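Long-range contacts in histidine--tRNA ligase (Thermus thermophilus, PDB 1H4V), which catalyses the ATP-dependent attachment of L-histidine to tRNA(His), releasing AMP and diphosphate: residues A[174-179]-A[199-204]; A[181-186]-A[215-220]; A[162-167]-A[224-229]. All coordinates share one frame; numbering follows the deposited sequence.

Overall arrangement
The segments follow one another as 162-167, 174-179, 181-186, 199-204, 215-220 and 224-229, so interaction 3 joins the outermost pair while interactions 1 and 2 interlock within it. Helix 169-183 serves both inner contacts: 174-179 meets the turn after helix 192-200, and 181-186 meets helix 211-220, with centres about 12 Å apart. Interaction 3 lies about 14 Å from interaction 1 and about 19 Å from interaction 2, centre to centre, and sets strand 160-165 of the large mixed sheet against the 224-229 loop. Phe228 packs on Tyr175 and Tyr178, joining interactions 1 and 3. Interactions 1 and 2 tie together the helical insertion between the catalytic regions; interaction 3 sets its return against the catalytic sheet.

Interaction 1. Residues A[174-179]-A[199-204]; sequences RYNAYL and EENPMR
Asn176, midway along the 174-179 part of helix 169-183, faces Pro202 with CA atoms 5.4 Å apart, at the point where the chain leaves helix 192-200 and tightens into a turn closed by Arg204 N bonding to Asn201 O. The one polar link is made by the Asn176 amide: its OD1 accepts from Met203 N at 2.7 Å, with the donor nearly along the C=O axis (164°) although the N-H...O angle is a bent 142°. Pro202 packs against the same oxygen, its CB lying 3.2 Å from Asn176 OD1. Both segments belong to the helical insertion that separates the two catalytic regions of this class II synthetase, and the turn docks on one side of its first helix. Met203 reaches across Asn176 at about a right angle and makes a Met-aromatic contact with Tyr175. Met203 CG lies in the ring plane, 3.5 Å from Tyr175 CD2, and SD also approaches by the edge, 4.9 Å from the ring centroid. A bend at chi3 (-87°) swings the Met203 methyl back, putting CE 3.3 Å from Asn176 ND2. Leu179 fills in beside them: its CB meets Pro202 CB at 3.7 Å, its CD1 meets Met203 CG at 3.8 Å, and its CG rests over the rim of one Tyr175 face. At the far end of that ring, Tyr175 OH is hydrogen-bonded to Arg223 O.

Interaction 2. Residues A[181-186]-A[215-220]; sequences EVLSPH and ALLKEL
Leu220 and His186 meet tip to tip, and they form the close part of this contact between 181-186, the last part of helix 169-183 and the residues after it, and helix 211-220. The two methyls of Leu220 divide the work. CD2 sits over one face of the imidazole, 3.9 Å from the ring centroid and 25° off the normal, a CH-pi contact displaced toward the rim on the NE2 side. CD1 touches His186 CD2 at 3.6 Å and Leu183 CD2, also at 3.6 Å, so that one methyl links the ring to the buried leucine.

Elsewhere the fit is slacker. On the buried side, Leu183 CD2 is 4.2 Å from Leu217 CD2, the two side chains crossing at about a right angle, and 4.4 Å from Leu216 CD2. Leu216 CD2 approaches His186 CB at 4.0 Å. The His186-Leu220 pair is itself at the partly exposed margin, where Val182 is a looser neighbour, its CG1 4.4 Å from Leu220 CD1. Within the helical insertion, then, the two segments are joined mainly by leucine methyls and the face of one ring: the contact probably rests on dispersion and exclusion of water, with little of the directional control of polar bonds.

Interaction 3. Residues A[162-167]-A[224-229]; sequences KLSSVG and PMLDFL
Leu229 spreads its two methyls against the side chain of Ser165: CD1 rests 3.6 Å from Ser165 CB, while CD2 comes 3.4 Å from Ser165 OG and continues to Gly167 N at 3.5 Å. The serine is turned to suit a second task. With OG anti to its own backbone N (chi1 172°), the hydroxyl accepts from Gly167 N at 3.1 Å and 163°, an ST turn that bends the chain as it leaves strand 160-165. Gly167 has a positive phi of 62°, which favours glycine at this bend. Beside it, Met225 points toward the turn. Bends at chi2 and chi3 bring its CE to 3.5 Å from Val166 O, with CG 3.8 Å from Val166 CA. Leu226 brings CD2 up to Ser164, 3.8 Å from OG, which also makes a weak hydrogen bond to Glu254 O. Strand 160-165 belongs to the large mixed sheet of the catalytic domain, and Leu237 of helix 231-246 touches both Ser165 and Leu229. The contact thus brings together the places where the chain departs for the helical insertion and returns from it. Across the seam, leucine and methionine carbons press on serines and backbone, whereas the hydroxyl of Ser165 is engaged within its own segment; between the departing and returning segments the fit is therefore van der Waals, with no polar bond.

Interaction 1. Residues A[174-179]-A[199-204]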
loop_
_atom_site.group_PDB
_atom_site.type_symbol
_atom_site.label_atom_id
_atom_site.label_comp_id
_atom_site.label_asym_id
_atom_site.label_seq_id
_atom_site.Cartn_x
_atom_site.Cartn_y
_atom_site.Cartn_z
ATOM N N ARG A 174 40.185 -1.380 -14.974
ATOM C CA ARG A 174 40.943 -0.787 -16.072
ATOM C C ARG A 174 40.337 0.539 -16.511
ATOM O O ARG A 174 41.052 1.515 -16.736
ATOM C CB ARG A 174 40.999 -1.740 -17.267
ATOM C CG ARG A 174 41.876 -2.969 -17.047
ATOM C CD ARG A 174 41.816 -3.915 -18.241
ATOM N NE ARG A 174 42.704 -5.064 -18.082
ATOM C CZ ARG A 174 42.956 -5.962 -19.035
ATOM N NH1 ARG A 174 42.386 -5.854 -20.229
ATOM N NH2 ARG A 174 43.788 -6.969 -18.794
ATOM N N TYR A 175 39.016 0.579 -16.625
ATOM C CA TYR A 175 38.346 1.799 -17.047
ATOM C C TYR A 175 38.635 2.947 -16.081
ATOM O O TYR A 175 38.884 4.075 -16.504
ATOM C CB TYR A 175 36.838 1.570 -17.150
ATOM C CG TYR A 175 36.084 2.732 -17.741
ATOM C CD1 TYR A 175 36.335 3.160 -19.049
ATOM C CD2 TYR A 175 35.105 3.395 -17.007
ATOM C CE1 TYR A 175 35.619 4.221 -19.613
ATOM C CE2 TYR A 175 34.391 4.454 -17.557
ATOM C CZ TYR A 175 34.653 4.858 -18.858
ATOM O OH TYR A 175 33.942 5.896 -19.403
ATOM N N ASN A 176 38.599 2.658 -14.782
ATOM C CA ASN A 176 38.874 3.677 -13.779
ATOM C C ASN A 176 40.295 4.213 -13.926
ATOM O O ASN A 176 40.533 5.404 -13.748
ATOM C CB ASN A 176 38.660 3.122 -12.364
ATOM C CG ASN A 176 37.219 3.271 -11.895
ATOM O OD1 ASN A 176 36.655 4.366 -11.930
ATOM N ND2 ASN A 176 36.617 2.170 -11.449
ATOM N N ALA A 177 41.239 3.336 -14.254
ATOM C CA ALA A 177 42.616 3.773 -14.436
ATOM C C ALA A 177 42.605 4.742 -15.614
ATOM O O ALA A 177 43.105 5.864 -15.526
ATOM C CB ALA A 177 43.510 2.586 -14.737
ATOM N N TYR A 178 42.016 4.297 -16.718
ATOM C CA TYR A 178 41.908 5.114 -17.909
ATOM C C TYR A 178 41.292 6.462 -17.560
ATOM O O TYR A 178 41.764 7.506 -18.012
ATOM C CB TYR A 178 41.041 4.410 -18.950
ATOM C CG TYR A 178 40.504 5.335 -20.012
ATOM C CD1 TYR A 178 41.346 5.903 -20.966
ATOM C CD2 TYR A 178 39.155 5.661 -20.047
ATOM C CE1 TYR A 178 40.848 6.776 -21.933
ATOM C CE2 TYR A 178 38.651 6.529 -21.001
ATOM C CZ TYR A 178 39.499 7.082 -21.943
ATOM O OH TYR A 178 38.984 7.928 -22.899
ATOM N N LEU A 179 40.230 6.440 -16.761
ATOM C CA LEU A 179 39.580 7.679 -16.368
ATOM C C LEU A 179 40.518 8.575 -15.577
ATOM O O LEU A 179 40.449 9.796 -15.689
ATOM C CB LEU A 179 38.326 7.402 -15.543
ATOM C CG LEU A 179 37.105 6.931 -16.328
ATOM C CD1 LEU A 179 35.931 6.723 -15.376
ATOM C CD2 LEU A 179 36.758 7.970 -17.388
ATOM N N GLU A 199 40.464 9.784 -6.840
ATOM C CA GLU A 199 41.317 8.900 -6.058
ATOM C C GLU A 199 40.584 7.671 -5.525
ATOM O O GLU A 199 41.188 6.615 -5.344
ATOM C CB GLU A 199 41.953 9.675 -4.895
ATOM N N GLU A 200 39.283 7.800 -5.301
ATOM C CA GLU A 200 38.504 6.695 -4.761
ATOM C C GLU A 200 37.684 5.885 -5.765
ATOM O O GLU A 200 37.700 4.653 -5.723
ATOM C CB GLU A 200 37.594 7.220 -3.654
ATOM C CG GLU A 200 38.367 7.865 -2.523
ATOM C CD GLU A 200 37.467 8.532 -1.509
ATOM O OE1 GLU A 200 36.698 9.435 -1.902
ATOM O OE2 GLU A 200 37.531 8.158 -0.318
ATOM N N ASN A 201 36.962 6.567 -6.653
ATOM C CA ASN A 201 36.136 5.892 -7.654
ATOM C C ASN A 201 35.858 6.816 -8.841
ATOM O O ASN A 201 34.826 7.489 -8.890
ATOM C CB ASN A 201 34.811 5.454 -7.023
ATOM C CG ASN A 201 33.969 4.596 -7.955
ATOM O OD1 ASN A 201 32.821 4.261 -7.645
ATOM N ND2 ASN A 201 34.540 4.226 -9.101
ATOM N N PRO A 202 36.784 6.866 -9.813
ATOM C CA PRO A 202 36.624 7.719 -10.999
ATOM C C PRO A 202 35.295 7.581 -11.741
ATOM O O PRO A 202 34.719 8.581 -12.173
ATOM C CB PRO A 202 37.820 7.328 -11.859
ATOM C CG PRO A 202 38.873 7.065 -10.825
ATOM C CD PRO A 202 38.119 6.237 -9.802
ATOM N N MET A 203 34.802 6.354 -11.889
ATOM C CA MET A 203 33.536 6.135 -12.582
ATOM C C MET A 203 32.347 6.875 -11.974
ATOM O O MET A 203 31.338 7.101 -12.646
ATOM C CB MET A 203 33.215 4.647 -12.649
ATOM C CG MET A 203 34.001 3.903 -13.703
ATOM S SD MET A 203 33.146 2.405 -14.178
ATOM C CE MET A 203 33.765 1.285 -12.945
ATOM N N ARG A 204 32.455 7.240 -10.701
ATOM C CA ARG A 204 31.381 7.969 -10.039
ATOM C C ARG A 204 31.266 9.378 -10.625
ATOM O O ARG A 204 30.199 9.993 -10.583
ATOM C CB ARG A 204 31.632 8.038 -8.526
#

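Interaction 2. Residues A[181-186]-A[215-220]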
loop_
_atom_site.group_PDB
_atom_site.type_symbol
_atom_site.label_atom_id
_atom_site.label_comp_id
_atom_site.label_asym_id
_atom_site.label_seq_id
_atom_site.Cartn_x
_atom_site.Cartn_y
_atom_site.Cartn_z
ATOM N N GLU A 181 43.789 8.729 -15.938
ATOM C CA GLU A 181 44.734 9.282 -16.903
ATOM C C GLU A 181 44.142 10.437 -17.712
ATOM O O GLU A 181 44.791 11.458 -17.917
ATOM C CB GLU A 181 45.214 8.188 -17.861
ATOM C CG GLU A 181 46.177 7.188 -17.240
ATOM C CD GLU A 181 46.416 5.988 -18.137
ATOM O OE1 GLU A 181 46.721 6.194 -19.335
ATOM O OE2 GLU A 181 46.300 4.840 -17.643
ATOM N N VAL A 182 42.904 10.275 -18.159
ATOM C CA VAL A 182 42.239 11.297 -18.952
ATOM C C VAL A 182 41.682 12.473 -18.151
ATOM O O VAL A 182 41.701 13.613 -18.618
ATOM C CB VAL A 182 41.084 10.680 -19.777
ATOM C CG1 VAL A 182 40.182 11.771 -20.329
ATOM C CG2 VAL A 182 41.651 9.858 -20.907
ATOM N N LEU A 183 41.188 12.207 -16.949
ATOM C CA LEU A 183 40.603 13.270 -16.143
ATOM C C LEU A 183 41.527 13.954 -15.143
ATOM O O LEU A 183 41.190 15.020 -14.635
ATOM C CB LEU A 183 39.360 12.747 -15.420
ATOM C CG LEU A 183 38.209 12.356 -16.344
ATOM C CD1 LEU A 183 37.095 11.699 -15.548
ATOM C CD2 LEU A 183 37.700 13.595 -17.058
ATOM N N SER A 184 42.683 13.359 -14.857
ATOM C CA SER A 184 43.621 13.969 -13.908
ATOM C C SER A 184 44.154 15.319 -14.393
ATOM O O SER A 184 44.068 16.317 -13.677
ATOM C CB SER A 184 44.791 13.026 -13.610
ATOM O OG SER A 184 44.397 12.016 -12.697
ATOM N N PRO A 185 44.711 15.372 -15.614
ATOM C CA PRO A 185 45.230 16.646 -16.120
ATOM C C PRO A 185 44.159 17.725 -16.316
ATOM O O PRO A 185 44.437 18.794 -16.849
ATOM C CB PRO A 185 45.916 16.243 -17.428
ATOM C CG PRO A 185 45.155 15.033 -17.859
ATOM C CD PRO A 185 44.990 14.284 -16.566
ATOM N N HIS A 186 42.940 17.437 -15.879
ATOM C CA HIS A 186 41.829 18.380 -15.991
ATOM C C HIS A 186 41.160 18.539 -14.629
ATOM O O HIS A 186 40.024 18.995 -14.527
ATOM C CB HIS A 186 40.800 17.873 -17.002
ATOM C CG HIS A 186 41.292 17.863 -18.416
ATOM N ND1 HIS A 186 41.554 19.016 -19.122
ATOM C CD2 HIS A 186 41.562 16.837 -19.259
ATOM C CE1 HIS A 186 41.962 18.704 -20.339
ATOM N NE2 HIS A 186 41.976 17.387 -20.448
ATOM N N ALA A 215 29.776 19.319 -17.902
ATOM C CA ALA A 215 30.329 20.171 -18.947
ATOM C C ALA A 215 31.682 19.659 -19.431
ATOM O O ALA A 215 31.881 19.456 -20.628
ATOM C CB ALA A 215 30.462 21.601 -18.435
ATOM N N LEU A 216 32.612 19.454 -18.502
ATOM C CA LEU A 216 33.938 18.957 -18.853
ATOM C C LEU A 216 33.821 17.631 -19.607
ATOM O O LEU A 216 34.483 17.419 -20.622
ATOM C CB LEU A 216 34.782 18.757 -17.588
ATOM C CG LEU A 216 36.200 18.213 -17.779
ATOM C CD1 LEU A 216 37.061 19.244 -18.493
ATOM C CD2 LEU A 216 36.802 17.869 -16.426
ATOM N N LEU A 217 32.970 16.744 -19.101
ATOM C CA LEU A 217 32.765 15.439 -19.715
ATOM C C LEU A 217 32.262 15.563 -21.146
ATOM O O LEU A 217 32.714 14.839 -22.038
ATOM C CB LEU A 217 31.791 14.619 -18.872
ATOM C CG LEU A 217 32.318 14.350 -17.458
ATOM C CD1 LEU A 217 31.240 13.704 -16.610
ATOM C CD2 LEU A 217 33.551 13.464 -17.538
ATOM N N LYS A 218 31.334 16.489 -21.366
ATOM C CA LYS A 218 30.785 16.715 -22.696
ATOM C C LYS A 218 31.870 17.189 -23.669
ATOM O O LYS A 218 31.870 16.804 -24.838
ATOM C CB LYS A 218 29.665 17.750 -22.628
ATOM N N GLU A 219 32.793 18.018 -23.185
ATOM C CA GLU A 219 33.872 18.534 -24.023
ATOM C C GLU A 219 34.957 17.502 -24.307
ATOM O O GLU A 219 35.407 17.367 -25.444
ATOM C CB GLU A 219 34.527 19.759 -23.379
ATOM N N LEU A 220 35.394 16.792 -23.272
ATOM C CA LEU A 220 36.435 15.788 -23.444
ATOM C C LEU A 220 35.923 14.595 -24.244
ATOM O O LEU A 220 36.647 14.031 -25.065
ATOM C CB LEU A 220 36.956 15.311 -22.082
ATOM C CG LEU A 220 37.627 16.350 -21.178
ATOM C CD1 LEU A 220 38.219 15.661 -19.963
ATOM C CD2 LEU A 220 38.719 17.076 -21.945
#

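Interaction 3. Residues A[162-167]-A[224-229]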
loop_
_atom_site.group_PDB
_atom_site.type_symbol
_atom_site.label_atom_id
_atom_site.label_comp_id
_atom_site.label_asym_id
_atom_site.label_seq_id
_atom_site.Cartn_x
_atom_site.Cartn_y
_atom_site.Cartn_z
ATOM N N LYS A 162 16.863 1.234 -24.040
ATOM C CA LYS A 162 18.296 1.442 -24.188
ATOM C C LYS A 162 19.057 0.426 -23.354
ATOM O O LYS A 162 18.809 0.261 -22.166
ATOM C CB LYS A 162 18.657 2.882 -23.820
ATOM C CG LYS A 162 17.950 3.852 -24.755
ATOM C CD LYS A 162 18.448 5.270 -24.662
ATOM C CE LYS A 162 17.686 6.156 -25.639
ATOM N NZ LYS A 162 17.699 5.590 -27.029
ATOM N N LEU A 163 19.966 -0.278 -24.013
ATOM C CA LEU A 163 20.746 -1.334 -23.392
ATOM C C LEU A 163 22.237 -1.015 -23.375
ATOM O O LEU A 163 22.730 -0.239 -24.186
ATOM C CB LEU A 163 20.491 -2.644 -24.151
ATOM C CG LEU A 163 21.209 -3.922 -23.712
ATOM C CD1 LEU A 163 20.816 -4.282 -22.291
ATOM C CD2 LEU A 163 20.852 -5.053 -24.663
ATOM N N SER A 164 22.952 -1.623 -22.438
ATOM C CA SER A 164 24.381 -1.409 -22.318
ATOM C C SER A 164 24.950 -2.367 -21.289
ATOM O O SER A 164 24.237 -3.220 -20.754
ATOM C CB SER A 164 24.669 0.033 -21.889
ATOM O OG SER A 164 26.063 0.254 -21.731
ATOM N N SER A 165 26.239 -2.207 -21.006
ATOM C CA SER A 165 26.925 -3.046 -20.038
ATOM C C SER A 165 27.976 -2.254 -19.288
ATOM O O SER A 165 28.547 -1.306 -19.826
ATOM C CB SER A 165 27.593 -4.229 -20.741
ATOM O OG SER A 165 28.409 -4.948 -19.831
ATOM N N VAL A 166 28.221 -2.637 -18.040
ATOM C CA VAL A 166 29.239 -1.970 -17.242
ATOM C C VAL A 166 30.391 -2.935 -16.950
ATOM O O VAL A 166 31.269 -2.640 -16.140
ATOM C CB VAL A 166 28.654 -1.422 -15.922
ATOM C CG1 VAL A 166 27.615 -0.348 -16.231
ATOM C CG2 VAL A 166 28.039 -2.542 -15.114
ATOM N N GLY A 167 30.360 -4.090 -17.619
ATOM C CA GLY A 167 31.395 -5.105 -17.487
ATOM C C GLY A 167 31.632 -5.747 -16.132
ATOM O O GLY A 167 30.874 -5.543 -15.188
ATOM N N PRO A 224 33.623 5.354 -23.790
ATOM C CA PRO A 224 32.571 4.650 -23.043
ATOM C C PRO A 224 33.060 3.371 -22.360
ATOM O O PRO A 224 33.990 2.726 -22.838
ATOM C CB PRO A 224 31.529 4.334 -24.121
ATOM C CG PRO A 224 31.789 5.359 -25.188
ATOM C CD PRO A 224 33.287 5.409 -25.223
ATOM N N MET A 225 32.414 3.010 -21.252
ATOM C CA MET A 225 32.746 1.792 -20.514
ATOM C C MET A 225 32.537 0.580 -21.427
ATOM O O MET A 225 33.084 -0.497 -21.180
ATOM C CB MET A 225 31.853 1.674 -19.277
ATOM C CG MET A 225 31.996 0.379 -18.479
ATOM S SD MET A 225 33.648 0.099 -17.791
ATOM C CE MET A 225 33.903 -1.611 -18.218
ATOM N N LEU A 226 31.744 0.773 -22.482
ATOM C CA LEU A 226 31.460 -0.278 -23.455
ATOM C C LEU A 226 32.718 -0.722 -24.167
ATOM O O LEU A 226 32.874 -1.898 -24.483
ATOM C CB LEU A 226 30.463 0.200 -24.510
ATOM C CG LEU A 226 28.962 0.041 -24.282
ATOM C CD1 LEU A 226 28.226 0.543 -25.512
ATOM C CD2 LEU A 226 28.619 -1.420 -24.040
ATOM N N ASP A 227 33.615 0.223 -24.427
ATOM C CA ASP A 227 34.871 -0.077 -25.109
ATOM C C ASP A 227 35.813 -0.848 -24.192
ATOM O O ASP A 227 36.891 -1.253 -24.611
ATOM C CB ASP A 227 35.557 1.218 -25.562
ATOM C CG ASP A 227 34.731 2.003 -26.573
ATOM O OD1 ASP A 227 35.138 3.135 -26.910
ATOM O OD2 ASP A 227 33.683 1.495 -27.036
ATOM N N PHE A 228 35.409 -1.055 -22.944
ATOM C CA PHE A 228 36.258 -1.774 -21.996
ATOM C C PHE A 228 35.687 -3.104 -21.492
ATOM O O PHE A 228 36.175 -3.661 -20.507
ATOM C CB PHE A 228 36.588 -0.878 -20.794
ATOM C CG PHE A 228 37.476 0.291 -21.133
ATOM C CD1 PHE A 228 36.998 1.341 -21.912
ATOM C CD2 PHE A 228 38.793 0.338 -20.676
ATOM C CE1 PHE A 228 37.817 2.413 -22.234
ATOM C CE2 PHE A 228 39.623 1.416 -20.997
ATOM C CZ PHE A 228 39.134 2.453 -21.774
ATOM N N LEU A 229 34.669 -3.629 -22.166
ATOM C CA LEU A 229 34.097 -4.888 -21.722
ATOM C C LEU A 229 35.086 -6.039 -21.898
ATOM O O LEU A 229 35.703 -6.195 -22.951
ATOM C CB LEU A 229 32.803 -5.192 -22.484
ATOM C CG LEU A 229 31.644 -4.196 -22.368
ATOM C CD1 LEU A 229 30.396 -4.830 -22.962
ATOM C CD2 LEU A 229 31.398 -3.825 -20.906
#